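Local coordinates for protein CCMAN5 (Cellulosimicrobium cellulans, PDB 2XSG) that hydrolyses alpha-mannosidic linkages as a calcium-binding family 92 glycoside hydrolase and enables mannose-6-phosphate modification of yeast-produced lysosomal enzymes, probably by removing a capping mannose, at residues A[29-34]-A[314-319]; A[71-76]-A[166-171]; A[262-267]-A[326-331]; A[581-586]-A[621-626]; A[707-712]-A[745-750]. All blocks are in the same frame, centred on the assembly; numbering follows the deposited sequence.

Contact 1 of 5, residues A[29-34]-A[314-319]; sequences AAQAPN and HLYRMF
The loop 29-34 runs past the C-terminal end of helix 306-318 and bonds to it directly at one point, where Asn34 N donates to Phe319 O at 2.8 Å with the donor standing above the carbonyl plane. The same Phe319 O also accepts from a water that donates to Ala32 O, so two donors grip it just beyond the helix end. Nearer the start of the loop the meeting is carried by Tyr316, whose CG is anti to the backbone N (chi1 164°), so that the end of the phenol comes up to residues 29-31. Its hydroxyl OH is held by two waters: it donates to one at 2.5 Å, and that water donates on to Ala29 O; it accepts from a second at 2.8 Å, which accepts a hydrogen bond from Gln31 N. Beside it lies Gln31, extended beyond CG, with CG 3.4 Å from Tyr316 OH and its amide plane tilted 38° against the phenol ring. A third water sits over the centre of one ring face and donates to Tyr316 O at 3.0 Å. Arg317 NH1 has a weak bond to the first water; its main partner is Met27 O. At the other end the Asn34 amide stands at 82° to the Phe319 ring, at the ring's edge. Pro33 and Tyr316 both pack on Trp286, whose NE1 donates to Gln31 O. Such a buried, largely water-mediated junction is consistent with the seam between the N-terminal domain and the helical barrel of the catalytic domain in family 92.

Contact 2 of 5, residues A[71-76]-A[166-171]; sequences GGSGGG and NNTSRR
Asn166 opens the second segment with CG anti to its backbone N, which swings OD1 back over the chain to accept from Thr168 N at 2.8 Å, an Asx turn that the bond from Ser169 N extends to an Asx motif leading into strand 169-179. A water donates to the same OD1 and accepts weakly from Gly76 N, while ND2 bonds to Asp78 and Tyr200. Asn167 does most of the joining. Its N donates almost straight to Gly76 O (2.8 Å, 175°), and its side chain, beside its own backbone N, brings ND2 to Gly75 O from above the carbonyl plane at 2.9 Å; OD1 accepts from Arg42. Asn167 CB rests 3.2 Å from Gly74 O, and a side chain on Gly74, whose phi is positive, would come close to that CB. On the carbonyl side, Asn167 O receives Ser73 OG in its plane, on a lone pair, at 2.7 Å. Two acceptors, Asn167 O and Ser73 O, come within 2.9 Å of each other, and Arg47 donates to both. Thr168 then closes the contact with a very short bond, OG1 to Gly74 O at 2.5 Å. Arg170 engages Asp78 instead. The loop offers mainly carbonyls to Asn167 and Thr168 and returns one donor, the Ser73 hydroxyl, a polar pairing that would probably fix the path of the loop whose Gly71 N binds bis-tris propane.

Contact 3 of 5, residues A[262-267]-A[326-331]; sequences ARIDQQ and TSTSGT
A type I beta turn from Ser327 to Gly330 is tethered to helix 259-270 chiefly through one carboxylate oxygen. Asp265 holds CG beside its backbone N (chi1 -67°) and from there aims OD1 at the start of the turn. That oxygen accepts from Thr328 OG1 at 2.6 Å through its anti lone pair, and from Thr328 N at 2.9 Å from above the carboxylate plane. Gln261 NE2, one helical turn earlier, supplies a third donor to it, and the convergence of three donors would probably keep Asp265 ionised. Thr328 can donate twice because its OG1 takes the crowded position between backbone N and carbonyl carbon (chi1 60°), on the same side as its N-H; its CG2, beside the backbone N, packs 3.4 Å from Asp265 OD1. The two side chains thus run past each other in opposite directions. Replacing Asp265 by alanine removes OD1, and would probably leave Thr328 N and OG1 without this shared acceptor and loosen the turn from the helix. Ile264 crosses Thr328 obliquely, CG2 facing Thr328 OG1 at 3.9 Å, and the same methyl reaches the neighbourhood of Ser329 OG, which bonds to Gln261 NE2. Ala262 and Gln266, pointing away from the turn, pack on strands 198-208 and 248-255. Within the turn, Gly330 N donates to Ser327 O, while Gly330 has the positive phi that favours glycine. Ser327 likewise keeps its hydroxyl in the crowded position, with OG hydrogen-bonded to Thr331 OG1 at 2.8 Å.

Contact 4 of 5, residues A[581-586]-A[621-626]; sequences AMLHSN and NRYIAT
Strand 618-623, an outer strand of a three-stranded antiparallel sheet, meets the loop 581-586 that leads into the calcium ligands Asn588 and Glu589. The tight part gathers round Met582 O, which lies 3.4 Å from both Arg622 CB and Tyr623 CE1. Buried there, this carbonyl has no hydrogen-bonding partner in the model. Arg622 is extended from CG to NE, with its CG over one face of the Tyr623 ring, offset toward the rim. Further out, Tyr623 OH sits over the centre of the Arg622 guanidinium, 3.3 Å above its plane, although its own bond goes to Ala527 O and the guanidinium pairs with Glu638. Leu583 runs alongside Arg622, bringing CD2 to 3.6 Å from NH1. The other part is looser and is bridged by waters, with no clear direct hydrogen bond between the two segments. One water donates to Leu583 O and Tyr623 OH; another links His584 O, at 2.6 Å, to Tyr623 N. A third joins Ser585 OG to Ile624 O. The last is the best connected: it accepts from Asn586 N at 2.8 Å and donates to both Asn621 OD1 and Tyr623 O.

Contact 5 of 5, residues A[707-712]-A[745-750]; sequences FTVTAD and ADLAFR
Phe707 and Leu747 lie side by side and point the same way, with Phe707 CG anti to its backbone N (chi1 174°) and the ring edge at CZ meeting Leu747 CD2 at 4.1 Å. The ring also approaches Ala745 O obliquely, CD1 at 3.4 Å. Next along, Val709 CG2 fits between two neighbours, touching Leu747 CD2 on one side and coming up to the ring edge of Phe749 at CE2 (3.7 Å), the valine and phenylalanine crossing obliquely. Trimming Phe707 to an alanine would probably open this apolar row at its start, losing the ring's contacts with Leu747 and with Val741 of helix 738-742. The other face is more polar. Thr708 and Asp746 run side by side and share a water that donates to Asp746 OD2, while Thr710 OG1, in the crowded position between backbone N and carbonyl carbon, presses on Ala748 CB at 3.3 Å. Between the two faces the strands run parallel, 13° apart, in the middle of a mixed six-stranded sheet. Five backbone bonds join them, from Thr708 N to Ala745 O (3.0 Å, 176°) through to Asp712 N to Phe749 O (2.8 Å). With Asp712 OD1 and Arg750 NE 7.0 Å apart, no salt bridge contributes; chemically, cohesion rests on main-chain hydrogen bonds and on apolar contacts among Phe707, Val709, Leu747 and Phe749.

Contacts 1 and 3 alternate along the chain and come within about 8 Å at their nearest atoms; contact 1 ties the N-terminal part to the catalytic part, and contact 3 joins two parts of the latter. Contact 2, formed between the ends joined by contact 1, approaches contact 4 to about 9 Å between nearest atoms. Both lie near bound ligands: the side chain of Ser585 (contact 4) is about 9 Å from the calcium ion, and Gly74 (contact 2) is about 13 Å from it and about 7 Å from the bound bis-tris propane, probably a crystallisation component, which may mark the pocket. Contact 5 is remote, its centre about 44 Å from that of contact 2.

Contact 1 of 5, residues A[29-34]-A[314-319]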
# COMPACT_ATOMS: atom_id res chain seq x y z
N ALA A 29 11.91 3.95 6.63
CA ALA A 29 11.59 3.92 8.07
C ALA A 29 11.75 2.57 8.75
O ALA A 29 11.39 1.52 8.18
CB ALA A 29 10.17 4.44 8.30
N ALA A 30 12.25 2.59 9.98
CA ALA A 30 12.29 1.38 10.79
C ALA A 30 10.85 1.01 11.17
O ALA A 30 10.11 1.84 11.72
CB ALA A 30 13.15 1.58 12.04
N GLN A 31 10.44 -0.20 10.84
CA GLN A 31 9.08 -0.64 11.15
C GLN A 31 8.95 -2.15 11.27
O GLN A 31 9.69 -2.90 10.62
CB GLN A 31 8.07 -0.07 10.14
CG GLN A 31 8.39 -0.29 8.66
CD GLN A 31 7.58 0.63 7.78
OE1 GLN A 31 7.02 1.60 8.27
NE2 GLN A 31 7.54 0.36 6.48
N ALA A 32 8.03 -2.60 12.12
CA ALA A 32 7.73 -4.02 12.24
C ALA A 32 6.70 -4.39 11.18
O ALA A 32 6.09 -3.50 10.58
CB ALA A 32 7.19 -4.34 13.64
N PRO A 33 6.47 -5.70 10.95
CA PRO A 33 5.43 -6.08 9.98
C PRO A 33 4.06 -5.46 10.36
O PRO A 33 3.62 -5.60 11.50
CB PRO A 33 5.40 -7.61 10.07
CG PRO A 33 6.78 -7.97 10.47
CD PRO A 33 7.19 -6.89 11.45
N ASN A 34 3.43 -4.76 9.41
CA ASN A 34 2.16 -4.06 9.66
C ASN A 34 2.18 -3.18 10.91
O ASN A 34 1.19 -3.03 11.60
CB ASN A 34 1.00 -5.08 9.74
CG ASN A 34 0.73 -5.74 8.42
OD1 ASN A 34 -0.03 -5.21 7.59
ND2 ASN A 34 1.33 -6.89 8.19
N HIS A 314 9.76 -6.30 -2.10
CA HIS A 314 8.34 -6.06 -2.31
C HIS A 314 7.45 -6.93 -1.42
O HIS A 314 6.34 -6.51 -1.03
CB HIS A 314 7.95 -6.17 -3.80
CG HIS A 314 8.58 -5.09 -4.64
ND1 HIS A 314 8.41 -3.75 -4.36
CD2 HIS A 314 9.38 -5.16 -5.72
CE1 HIS A 314 9.08 -3.04 -5.25
NE2 HIS A 314 9.67 -3.87 -6.09
N LEU A 315 7.92 -8.12 -1.05
CA LEU A 315 7.21 -8.87 -0.02
C LEU A 315 7.20 -8.06 1.30
O LEU A 315 6.16 -7.94 1.98
CB LEU A 315 7.82 -10.26 0.20
CG LEU A 315 7.05 -11.29 1.03
CD1 LEU A 315 5.69 -11.67 0.39
CD2 LEU A 315 7.87 -12.55 1.28
N TYR A 316 8.35 -7.47 1.64
CA TYR A 316 8.44 -6.59 2.81
C TYR A 316 7.39 -5.46 2.73
O TYR A 316 6.67 -5.21 3.68
CB TYR A 316 9.87 -6.06 2.95
CG TYR A 316 10.05 -4.85 3.86
CD1 TYR A 316 10.21 -5.00 5.24
CD2 TYR A 316 10.08 -3.57 3.33
CE1 TYR A 316 10.37 -3.88 6.08
CE2 TYR A 316 10.24 -2.45 4.15
CZ TYR A 316 10.39 -2.61 5.52
OH TYR A 316 10.55 -1.50 6.33
N ARG A 317 7.29 -4.82 1.57
CA ARG A 317 6.34 -3.72 1.36
C ARG A 317 4.88 -4.18 1.42
O ARG A 317 4.00 -3.38 1.76
CB ARG A 317 6.60 -3.08 -0.00
CG ARG A 317 7.95 -2.39 -0.18
CD ARG A 317 8.10 -1.24 0.80
NE ARG A 317 9.27 -0.43 0.48
CZ ARG A 317 9.86 0.42 1.33
NH1 ARG A 317 9.40 0.56 2.57
NH2 ARG A 317 10.91 1.11 0.94
N MET A 318 4.62 -5.44 1.09
CA MET A 318 3.26 -6.00 1.16
C MET A 318 2.69 -6.10 2.58
O MET A 318 1.47 -6.05 2.76
CB MET A 318 3.20 -7.37 0.46
CG MET A 318 1.84 -8.07 0.59
SD MET A 318 1.85 -9.72 -0.16
CE MET A 318 3.10 -9.44 -1.34
N PHE A 319 3.56 -6.20 3.58
CA PHE A 319 3.16 -6.26 4.99
C PHE A 319 3.36 -4.91 5.71
O PHE A 319 4.13 -4.81 6.66
CB PHE A 319 3.95 -7.38 5.72
CG PHE A 319 3.56 -8.78 5.30
CD1 PHE A 319 2.60 -9.50 6.02
CD2 PHE A 319 4.14 -9.38 4.19
CE1 PHE A 319 2.23 -10.82 5.64
CE2 PHE A 319 3.77 -10.69 3.78
CZ PHE A 319 2.82 -11.40 4.51
O HOH W 1 11.01 0.88 5.62
O HOH W 2 12.22 -1.43 8.56
O HOH W 3 6.68 -2.61 5.22
O HOH W 4 5.79 -2.35 7.89

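Contact 2 of 5, residues A[71-76]-A[166-171]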
# COMPACT_ATOMS: atom_id res chain seq x y z
N GLY A 71 -0.21 9.52 -2.06
CA GLY A 71 -0.01 10.74 -2.87
C GLY A 71 -0.16 12.01 -2.03
O GLY A 71 0.10 11.98 -0.82
N GLY A 72 -0.61 13.10 -2.67
CA GLY A 72 -0.68 14.41 -2.00
C GLY A 72 0.71 14.82 -1.51
O GLY A 72 1.70 14.74 -2.26
N SER A 73 0.79 15.26 -0.26
CA SER A 73 2.08 15.54 0.36
C SER A 73 2.39 14.50 1.44
O SER A 73 3.21 14.73 2.33
CB SER A 73 2.14 16.99 0.90
OG SER A 73 1.16 17.21 1.91
N GLY A 74 1.72 13.35 1.35
CA GLY A 74 1.89 12.27 2.33
C GLY A 74 1.09 12.47 3.60
O GLY A 74 0.71 13.59 3.92
N GLY A 75 0.84 11.37 4.31
CA GLY A 75 0.14 11.39 5.58
C GLY A 75 1.01 11.03 6.76
O GLY A 75 2.16 10.59 6.61
N GLY A 76 0.46 11.22 7.96
CA GLY A 76 1.26 11.02 9.19
C GLY A 76 2.43 11.99 9.26
O GLY A 76 2.27 13.18 8.97
N ASN A 166 3.90 17.56 10.54
CA ASN A 166 3.00 16.61 9.88
C ASN A 166 3.19 16.69 8.38
O ASN A 166 3.45 17.78 7.86
CB ASN A 166 1.54 16.89 10.25
CG ASN A 166 0.60 15.80 9.77
OD1 ASN A 166 0.17 15.81 8.62
ND2 ASN A 166 0.24 14.88 10.66
N ASN A 167 3.03 15.56 7.69
CA ASN A 167 3.18 15.50 6.23
C ASN A 167 2.14 16.30 5.45
O ASN A 167 2.39 16.71 4.31
CB ASN A 167 3.26 14.05 5.73
CG ASN A 167 4.59 13.40 6.09
OD1 ASN A 167 5.62 14.07 6.17
ND2 ASN A 167 4.58 12.11 6.33
N THR A 168 0.99 16.53 6.08
CA THR A 168 -0.08 17.30 5.45
C THR A 168 -0.64 18.40 6.34
O THR A 168 -0.68 19.55 5.93
CB THR A 168 -1.21 16.40 4.94
OG1 THR A 168 -0.73 15.63 3.84
CG2 THR A 168 -2.41 17.22 4.47
N SER A 169 -1.09 18.06 7.54
CA SER A 169 -1.79 19.07 8.35
C SER A 169 -1.88 18.67 9.80
O SER A 169 -2.45 17.63 10.14
CB SER A 169 -3.21 19.32 7.79
OG SER A 169 -3.94 20.22 8.62
N ARG A 170 -1.29 19.51 10.65
CA ARG A 170 -1.41 19.39 12.08
C ARG A 170 -2.69 20.09 12.53
O ARG A 170 -2.89 21.28 12.23
CB ARG A 170 -0.17 20.00 12.77
CG ARG A 170 -0.32 20.37 14.25
CD ARG A 170 -0.67 19.17 15.17
NE ARG A 170 0.47 18.26 15.27
CZ ARG A 170 0.51 17.03 14.77
NH1 ARG A 170 -0.56 16.48 14.18
NH2 ARG A 170 1.61 16.32 14.89
N ARG A 171 -3.55 19.36 13.23
CA ARG A 171 -4.82 19.92 13.72
C ARG A 171 -4.75 20.34 15.18
O ARG A 171 -5.16 21.45 15.52
CB ARG A 171 -6.01 18.98 13.46
CG ARG A 171 -6.28 18.72 11.96
CD ARG A 171 -6.53 20.04 11.20
NE ARG A 171 -6.52 19.91 9.74
CZ ARG A 171 -7.56 19.53 9.01
NH1 ARG A 171 -8.71 19.22 9.60
NH2 ARG A 171 -7.47 19.45 7.68
O HOH W 5 -1.79 15.91 1.27
O HOH W 6 -1.27 13.58 7.93

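Contact 3 of 5, residues A[262-267]-A[326-331]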
# COMPACT_ATOMS: atom_id res chain seq x y z
N ALA A 262 -0.89 3.54 25.97
CA ALA A 262 0.44 3.59 25.35
C ALA A 262 1.56 3.20 26.35
O ALA A 262 2.49 2.49 25.99
CB ALA A 262 0.71 4.97 24.75
N ARG A 263 1.43 3.66 27.59
CA ARG A 263 2.34 3.28 28.68
C ARG A 263 2.35 1.79 28.98
O ARG A 263 3.40 1.17 29.13
CB ARG A 263 1.98 4.07 29.94
CG ARG A 263 2.42 5.53 29.88
CD ARG A 263 1.75 6.30 31.00
NE ARG A 263 2.12 7.71 31.00
CZ ARG A 263 1.46 8.67 31.65
NH1 ARG A 263 0.36 8.37 32.35
NH2 ARG A 263 1.89 9.93 31.60
N ILE A 264 1.15 1.21 29.06
CA ILE A 264 1.01 -0.23 29.23
C ILE A 264 1.63 -0.97 28.03
O ILE A 264 2.44 -1.88 28.21
CB ILE A 264 -0.46 -0.60 29.39
CG1 ILE A 264 -0.97 -0.10 30.74
CG2 ILE A 264 -0.68 -2.14 29.20
CD1 ILE A 264 -2.49 -0.05 30.82
N ASP A 265 1.26 -0.55 26.82
CA ASP A 265 1.82 -1.15 25.60
C ASP A 265 3.33 -1.12 25.64
O ASP A 265 3.98 -2.09 25.25
CB ASP A 265 1.34 -0.40 24.35
CG ASP A 265 -0.16 -0.55 24.10
OD1 ASP A 265 -0.79 -1.50 24.63
OD2 ASP A 265 -0.72 0.30 23.37
N GLN A 266 3.89 -0.01 26.12
CA GLN A 266 5.33 0.15 26.16
C GLN A 266 5.96 -0.84 27.12
O GLN A 266 6.98 -1.44 26.78
CB GLN A 266 5.76 1.59 26.49
CG GLN A 266 7.24 1.79 26.21
CD GLN A 266 7.67 3.24 26.25
OE1 GLN A 266 7.75 3.91 25.20
NE2 GLN A 266 7.95 3.74 27.45
N GLN A 267 5.37 -1.00 28.31
CA GLN A 267 5.89 -1.97 29.28
C GLN A 267 5.76 -3.41 28.76
O GLN A 267 6.67 -4.22 28.97
CB GLN A 267 5.29 -1.80 30.68
CG GLN A 267 3.86 -2.30 30.90
CD GLN A 267 3.24 -1.79 32.21
OE1 GLN A 267 3.79 -0.90 32.88
NE2 GLN A 267 2.08 -2.36 32.58
N THR A 326 -4.50 -2.08 17.17
CA THR A 326 -4.93 -2.73 18.42
C THR A 326 -3.90 -2.56 19.54
O THR A 326 -2.69 -2.65 19.31
CB THR A 326 -5.15 -4.26 18.19
OG1 THR A 326 -6.03 -4.44 17.07
CG2 THR A 326 -5.71 -4.99 19.42
N SER A 327 -4.39 -2.33 20.76
CA SER A 327 -3.54 -2.24 21.94
C SER A 327 -3.08 -3.62 22.39
O SER A 327 -3.61 -4.63 21.92
CB SER A 327 -4.32 -1.58 23.08
OG SER A 327 -5.35 -2.43 23.58
N THR A 328 -2.11 -3.67 23.31
CA THR A 328 -1.66 -4.94 23.90
C THR A 328 -2.73 -5.56 24.81
O THR A 328 -2.65 -6.73 25.17
CB THR A 328 -0.30 -4.82 24.64
OG1 THR A 328 -0.41 -3.86 25.71
CG2 THR A 328 0.79 -4.38 23.68
N SER A 329 -3.74 -4.76 25.15
CA SER A 329 -4.86 -5.23 25.96
C SER A 329 -6.02 -5.75 25.11
O SER A 329 -7.07 -6.11 25.66
CB SER A 329 -5.35 -4.12 26.89
OG SER A 329 -4.29 -3.60 27.66
N GLY A 330 -5.84 -5.78 23.79
CA GLY A 330 -6.87 -6.25 22.85
C GLY A 330 -8.02 -5.28 22.60
O GLY A 330 -9.12 -5.71 22.27
N THR A 331 -7.76 -3.98 22.74
CA THR A 331 -8.77 -2.95 22.47
C THR A 331 -8.39 -2.05 21.29
O THR A 331 -7.23 -1.99 20.89
CB THR A 331 -9.05 -2.06 23.71
OG1 THR A 331 -7.88 -1.31 24.05
CG2 THR A 331 -9.48 -2.91 24.91

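Contact 4 of 5, residues A[581-586]-A[621-626]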
# COMPACT_ATOMS: atom_id res chain seq x y z
N ALA A 581 1.68 3.27 -29.23
CA ALA A 581 0.64 2.24 -29.40
C ALA A 581 0.35 1.45 -28.11
O ALA A 581 -0.47 0.52 -28.11
CB ALA A 581 1.00 1.28 -30.55
N MET A 582 1.02 1.81 -27.02
CA MET A 582 0.82 1.18 -25.73
C MET A 582 -0.35 1.85 -25.00
O MET A 582 -0.21 2.95 -24.47
CB MET A 582 2.11 1.27 -24.89
CG MET A 582 2.01 0.68 -23.47
SD MET A 582 1.48 -1.05 -23.39
CE MET A 582 2.70 -1.92 -24.39
N LEU A 583 -1.50 1.17 -24.96
CA LEU A 583 -2.73 1.77 -24.39
C LEU A 583 -2.90 1.41 -22.92
O LEU A 583 -3.63 2.09 -22.17
CB LEU A 583 -3.97 1.35 -25.19
CG LEU A 583 -3.91 1.64 -26.69
CD1 LEU A 583 -5.24 1.35 -27.34
CD2 LEU A 583 -3.46 3.09 -26.96
N HIS A 584 -2.21 0.35 -22.51
CA HIS A 584 -2.15 -0.05 -21.11
C HIS A 584 -1.25 0.91 -20.33
O HIS A 584 -0.25 1.40 -20.86
CB HIS A 584 -1.58 -1.47 -21.01
CG HIS A 584 -1.33 -1.93 -19.62
ND1 HIS A 584 -0.07 -2.24 -19.15
CD2 HIS A 584 -2.18 -2.14 -18.59
CE1 HIS A 584 -0.15 -2.62 -17.88
NE2 HIS A 584 -1.42 -2.57 -17.52
N SER A 585 -1.60 1.17 -19.06
CA SER A 585 -0.70 1.90 -18.17
C SER A 585 -0.13 0.99 -17.10
O SER A 585 -0.88 0.24 -16.45
CB SER A 585 -1.39 3.10 -17.53
OG SER A 585 -0.47 3.81 -16.70
N ASN A 586 1.19 1.06 -16.91
CA ASN A 586 1.85 0.37 -15.79
C ASN A 586 1.96 1.21 -14.51
O ASN A 586 2.30 0.69 -13.45
CB ASN A 586 3.26 -0.10 -16.20
CG ASN A 586 3.25 -0.96 -17.44
OD1 ASN A 586 3.84 -0.61 -18.48
ND2 ASN A 586 2.55 -2.07 -17.37
N ASN A 621 6.41 2.55 -22.14
CA ASN A 621 5.52 3.25 -21.23
C ASN A 621 5.04 4.55 -21.81
O ASN A 621 5.83 5.47 -22.03
CB ASN A 621 6.18 3.46 -19.87
CG ASN A 621 6.25 2.18 -19.08
OD1 ASN A 621 5.33 1.86 -18.33
ND2 ASN A 621 7.31 1.40 -19.29
N ARG A 622 3.74 4.59 -22.11
CA ARG A 622 3.09 5.78 -22.65
C ARG A 622 2.51 6.66 -21.55
O ARG A 622 2.55 7.90 -21.64
CB ARG A 622 1.99 5.40 -23.66
CG ARG A 622 1.16 6.60 -24.15
CD ARG A 622 0.17 6.26 -25.26
NE ARG A 622 -0.69 7.41 -25.57
CZ ARG A 622 -1.69 7.42 -26.45
NH1 ARG A 622 -1.97 6.35 -27.19
NH2 ARG A 622 -2.39 8.52 -26.62
N TYR A 623 2.00 6.04 -20.49
CA TYR A 623 1.27 6.79 -19.47
C TYR A 623 1.96 6.91 -18.11
O TYR A 623 2.58 5.97 -17.62
CB TYR A 623 -0.13 6.20 -19.29
CG TYR A 623 -1.00 6.23 -20.54
CD1 TYR A 623 -1.08 5.13 -21.38
CD2 TYR A 623 -1.77 7.35 -20.85
CE1 TYR A 623 -1.90 5.14 -22.51
CE2 TYR A 623 -2.57 7.38 -21.99
CZ TYR A 623 -2.63 6.27 -22.81
OH TYR A 623 -3.43 6.27 -23.93
N ILE A 624 1.84 8.10 -17.51
CA ILE A 624 2.17 8.33 -16.09
C ILE A 624 0.86 8.29 -15.30
O ILE A 624 -0.19 8.03 -15.88
CB ILE A 624 2.97 9.67 -15.86
CG1 ILE A 624 2.32 10.84 -16.61
CG2 ILE A 624 4.44 9.49 -16.29
CD1 ILE A 624 2.92 12.21 -16.29
N ALA A 625 0.92 8.51 -13.99
CA ALA A 625 -0.24 8.32 -13.13
C ALA A 625 -1.02 9.60 -12.87
O ALA A 625 -2.05 9.57 -12.20
CB ALA A 625 0.16 7.66 -11.82
N THR A 626 -0.53 10.71 -13.41
CA THR A 626 -1.14 12.02 -13.21
C THR A 626 -0.85 12.89 -14.44
O THR A 626 -0.12 12.47 -15.34
CB THR A 626 -0.66 12.69 -11.89
OG1 THR A 626 -1.49 13.81 -11.60
CG2 THR A 626 0.83 13.15 -11.99
O HOH W 7 -5.31 4.06 -23.19
O HOH W 8 1.78 3.02 -20.67
O HOH W 9 -1.72 5.79 -15.37
O HOH W 10 2.79 3.12 -17.93

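Contact 5 of 5, residues A[707-712]-A[745-750]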
# COMPACT_ATOMS: atom_id res chain seq x y z
N PHE A 707 2.08 -24.50 -0.23
CA PHE A 707 1.79 -24.44 -1.67
C PHE A 707 3.11 -24.35 -2.42
O PHE A 707 3.97 -23.54 -2.09
CB PHE A 707 0.90 -23.25 -2.02
CG PHE A 707 0.69 -23.05 -3.50
CD1 PHE A 707 -0.17 -23.90 -4.21
CD2 PHE A 707 1.34 -22.02 -4.18
CE1 PHE A 707 -0.39 -23.71 -5.58
CE2 PHE A 707 1.13 -21.83 -5.55
CZ PHE A 707 0.27 -22.68 -6.25
N THR A 708 3.29 -25.20 -3.41
CA THR A 708 4.54 -25.16 -4.15
C THR A 708 4.23 -24.97 -5.62
O THR A 708 3.52 -25.77 -6.23
CB THR A 708 5.40 -26.42 -3.88
OG1 THR A 708 5.42 -26.67 -2.47
CG2 THR A 708 6.83 -26.24 -4.36
N VAL A 709 4.75 -23.88 -6.18
CA VAL A 709 4.68 -23.67 -7.61
C VAL A 709 6.10 -23.74 -8.16
O VAL A 709 6.99 -23.02 -7.70
CB VAL A 709 3.94 -22.35 -7.99
CG1 VAL A 709 4.64 -21.10 -7.43
CG2 VAL A 709 3.76 -22.24 -9.51
N THR A 710 6.31 -24.65 -9.11
CA THR A 710 7.61 -24.77 -9.79
C THR A 710 7.53 -24.37 -11.26
O THR A 710 6.49 -24.51 -11.91
CB THR A 710 8.20 -26.20 -9.70
OG1 THR A 710 7.17 -27.16 -9.99
CG2 THR A 710 8.78 -26.46 -8.31
N ALA A 711 8.65 -23.88 -11.77
CA ALA A 711 8.75 -23.46 -13.16
C ALA A 711 10.03 -24.08 -13.72
O ALA A 711 11.11 -23.48 -13.70
CB ALA A 711 8.74 -21.93 -13.28
N ASP A 712 9.89 -25.31 -14.20
CA ASP A 712 11.04 -26.10 -14.60
C ASP A 712 11.67 -25.51 -15.85
O ASP A 712 11.00 -25.28 -16.84
CB ASP A 712 10.63 -27.56 -14.78
CG ASP A 712 10.42 -28.26 -13.45
OD1 ASP A 712 9.25 -28.50 -13.05
OD2 ASP A 712 11.44 -28.54 -12.78
N ALA A 745 -1.30 -27.43 -2.71
CA ALA A 745 -1.11 -28.12 -3.98
C ALA A 745 0.32 -27.99 -4.55
O ALA A 745 1.07 -27.09 -4.17
CB ALA A 745 -2.13 -27.63 -5.00
N ASP A 746 0.68 -28.92 -5.44
CA ASP A 746 1.92 -28.84 -6.21
C ASP A 746 1.57 -28.45 -7.63
O ASP A 746 1.08 -29.29 -8.41
CB ASP A 746 2.65 -30.19 -6.23
CG ASP A 746 3.21 -30.58 -4.89
OD1 ASP A 746 2.74 -31.58 -4.34
OD2 ASP A 746 4.11 -29.89 -4.38
N LEU A 747 1.81 -27.20 -7.98
CA LEU A 747 1.58 -26.71 -9.34
C LEU A 747 2.94 -26.63 -10.03
O LEU A 747 3.79 -25.83 -9.65
CB LEU A 747 0.88 -25.36 -9.31
CG LEU A 747 0.53 -24.62 -10.62
CD1 LEU A 747 -0.52 -25.38 -11.41
CD2 LEU A 747 0.02 -23.22 -10.30
N ALA A 748 3.14 -27.48 -11.03
CA ALA A 748 4.43 -27.59 -11.70
C ALA A 748 4.33 -27.18 -13.16
O ALA A 748 3.63 -27.81 -13.94
CB ALA A 748 4.95 -29.01 -11.60
N PHE A 749 5.05 -26.13 -13.53
CA PHE A 749 5.09 -25.70 -14.92
C PHE A 749 6.37 -26.14 -15.63
O PHE A 749 7.42 -26.22 -15.01
CB PHE A 749 4.93 -24.19 -15.02
CG PHE A 749 3.62 -23.68 -14.53
CD1 PHE A 749 2.45 -23.90 -15.27
CD2 PHE A 749 3.54 -22.97 -13.34
CE1 PHE A 749 1.23 -23.43 -14.81
CE2 PHE A 749 2.32 -22.51 -12.87
CZ PHE A 749 1.17 -22.73 -13.61
N ARG A 750 6.26 -26.43 -16.92
CA ARG A 750 7.42 -26.64 -17.79
C ARG A 750 7.56 -25.39 -18.65
O ARG A 750 6.65 -25.05 -19.41
CB ARG A 750 7.23 -27.91 -18.65
CG ARG A 750 8.46 -28.37 -19.45
CD ARG A 750 8.15 -29.66 -20.28
NE ARG A 750 7.61 -30.74 -19.44
CZ ARG A 750 7.19 -31.93 -19.88
NH1 ARG A 750 7.24 -32.25 -21.18
NH2 ARG A 750 6.72 -32.82 -19.00
O HOH W 11 3.15 -28.52 -2.23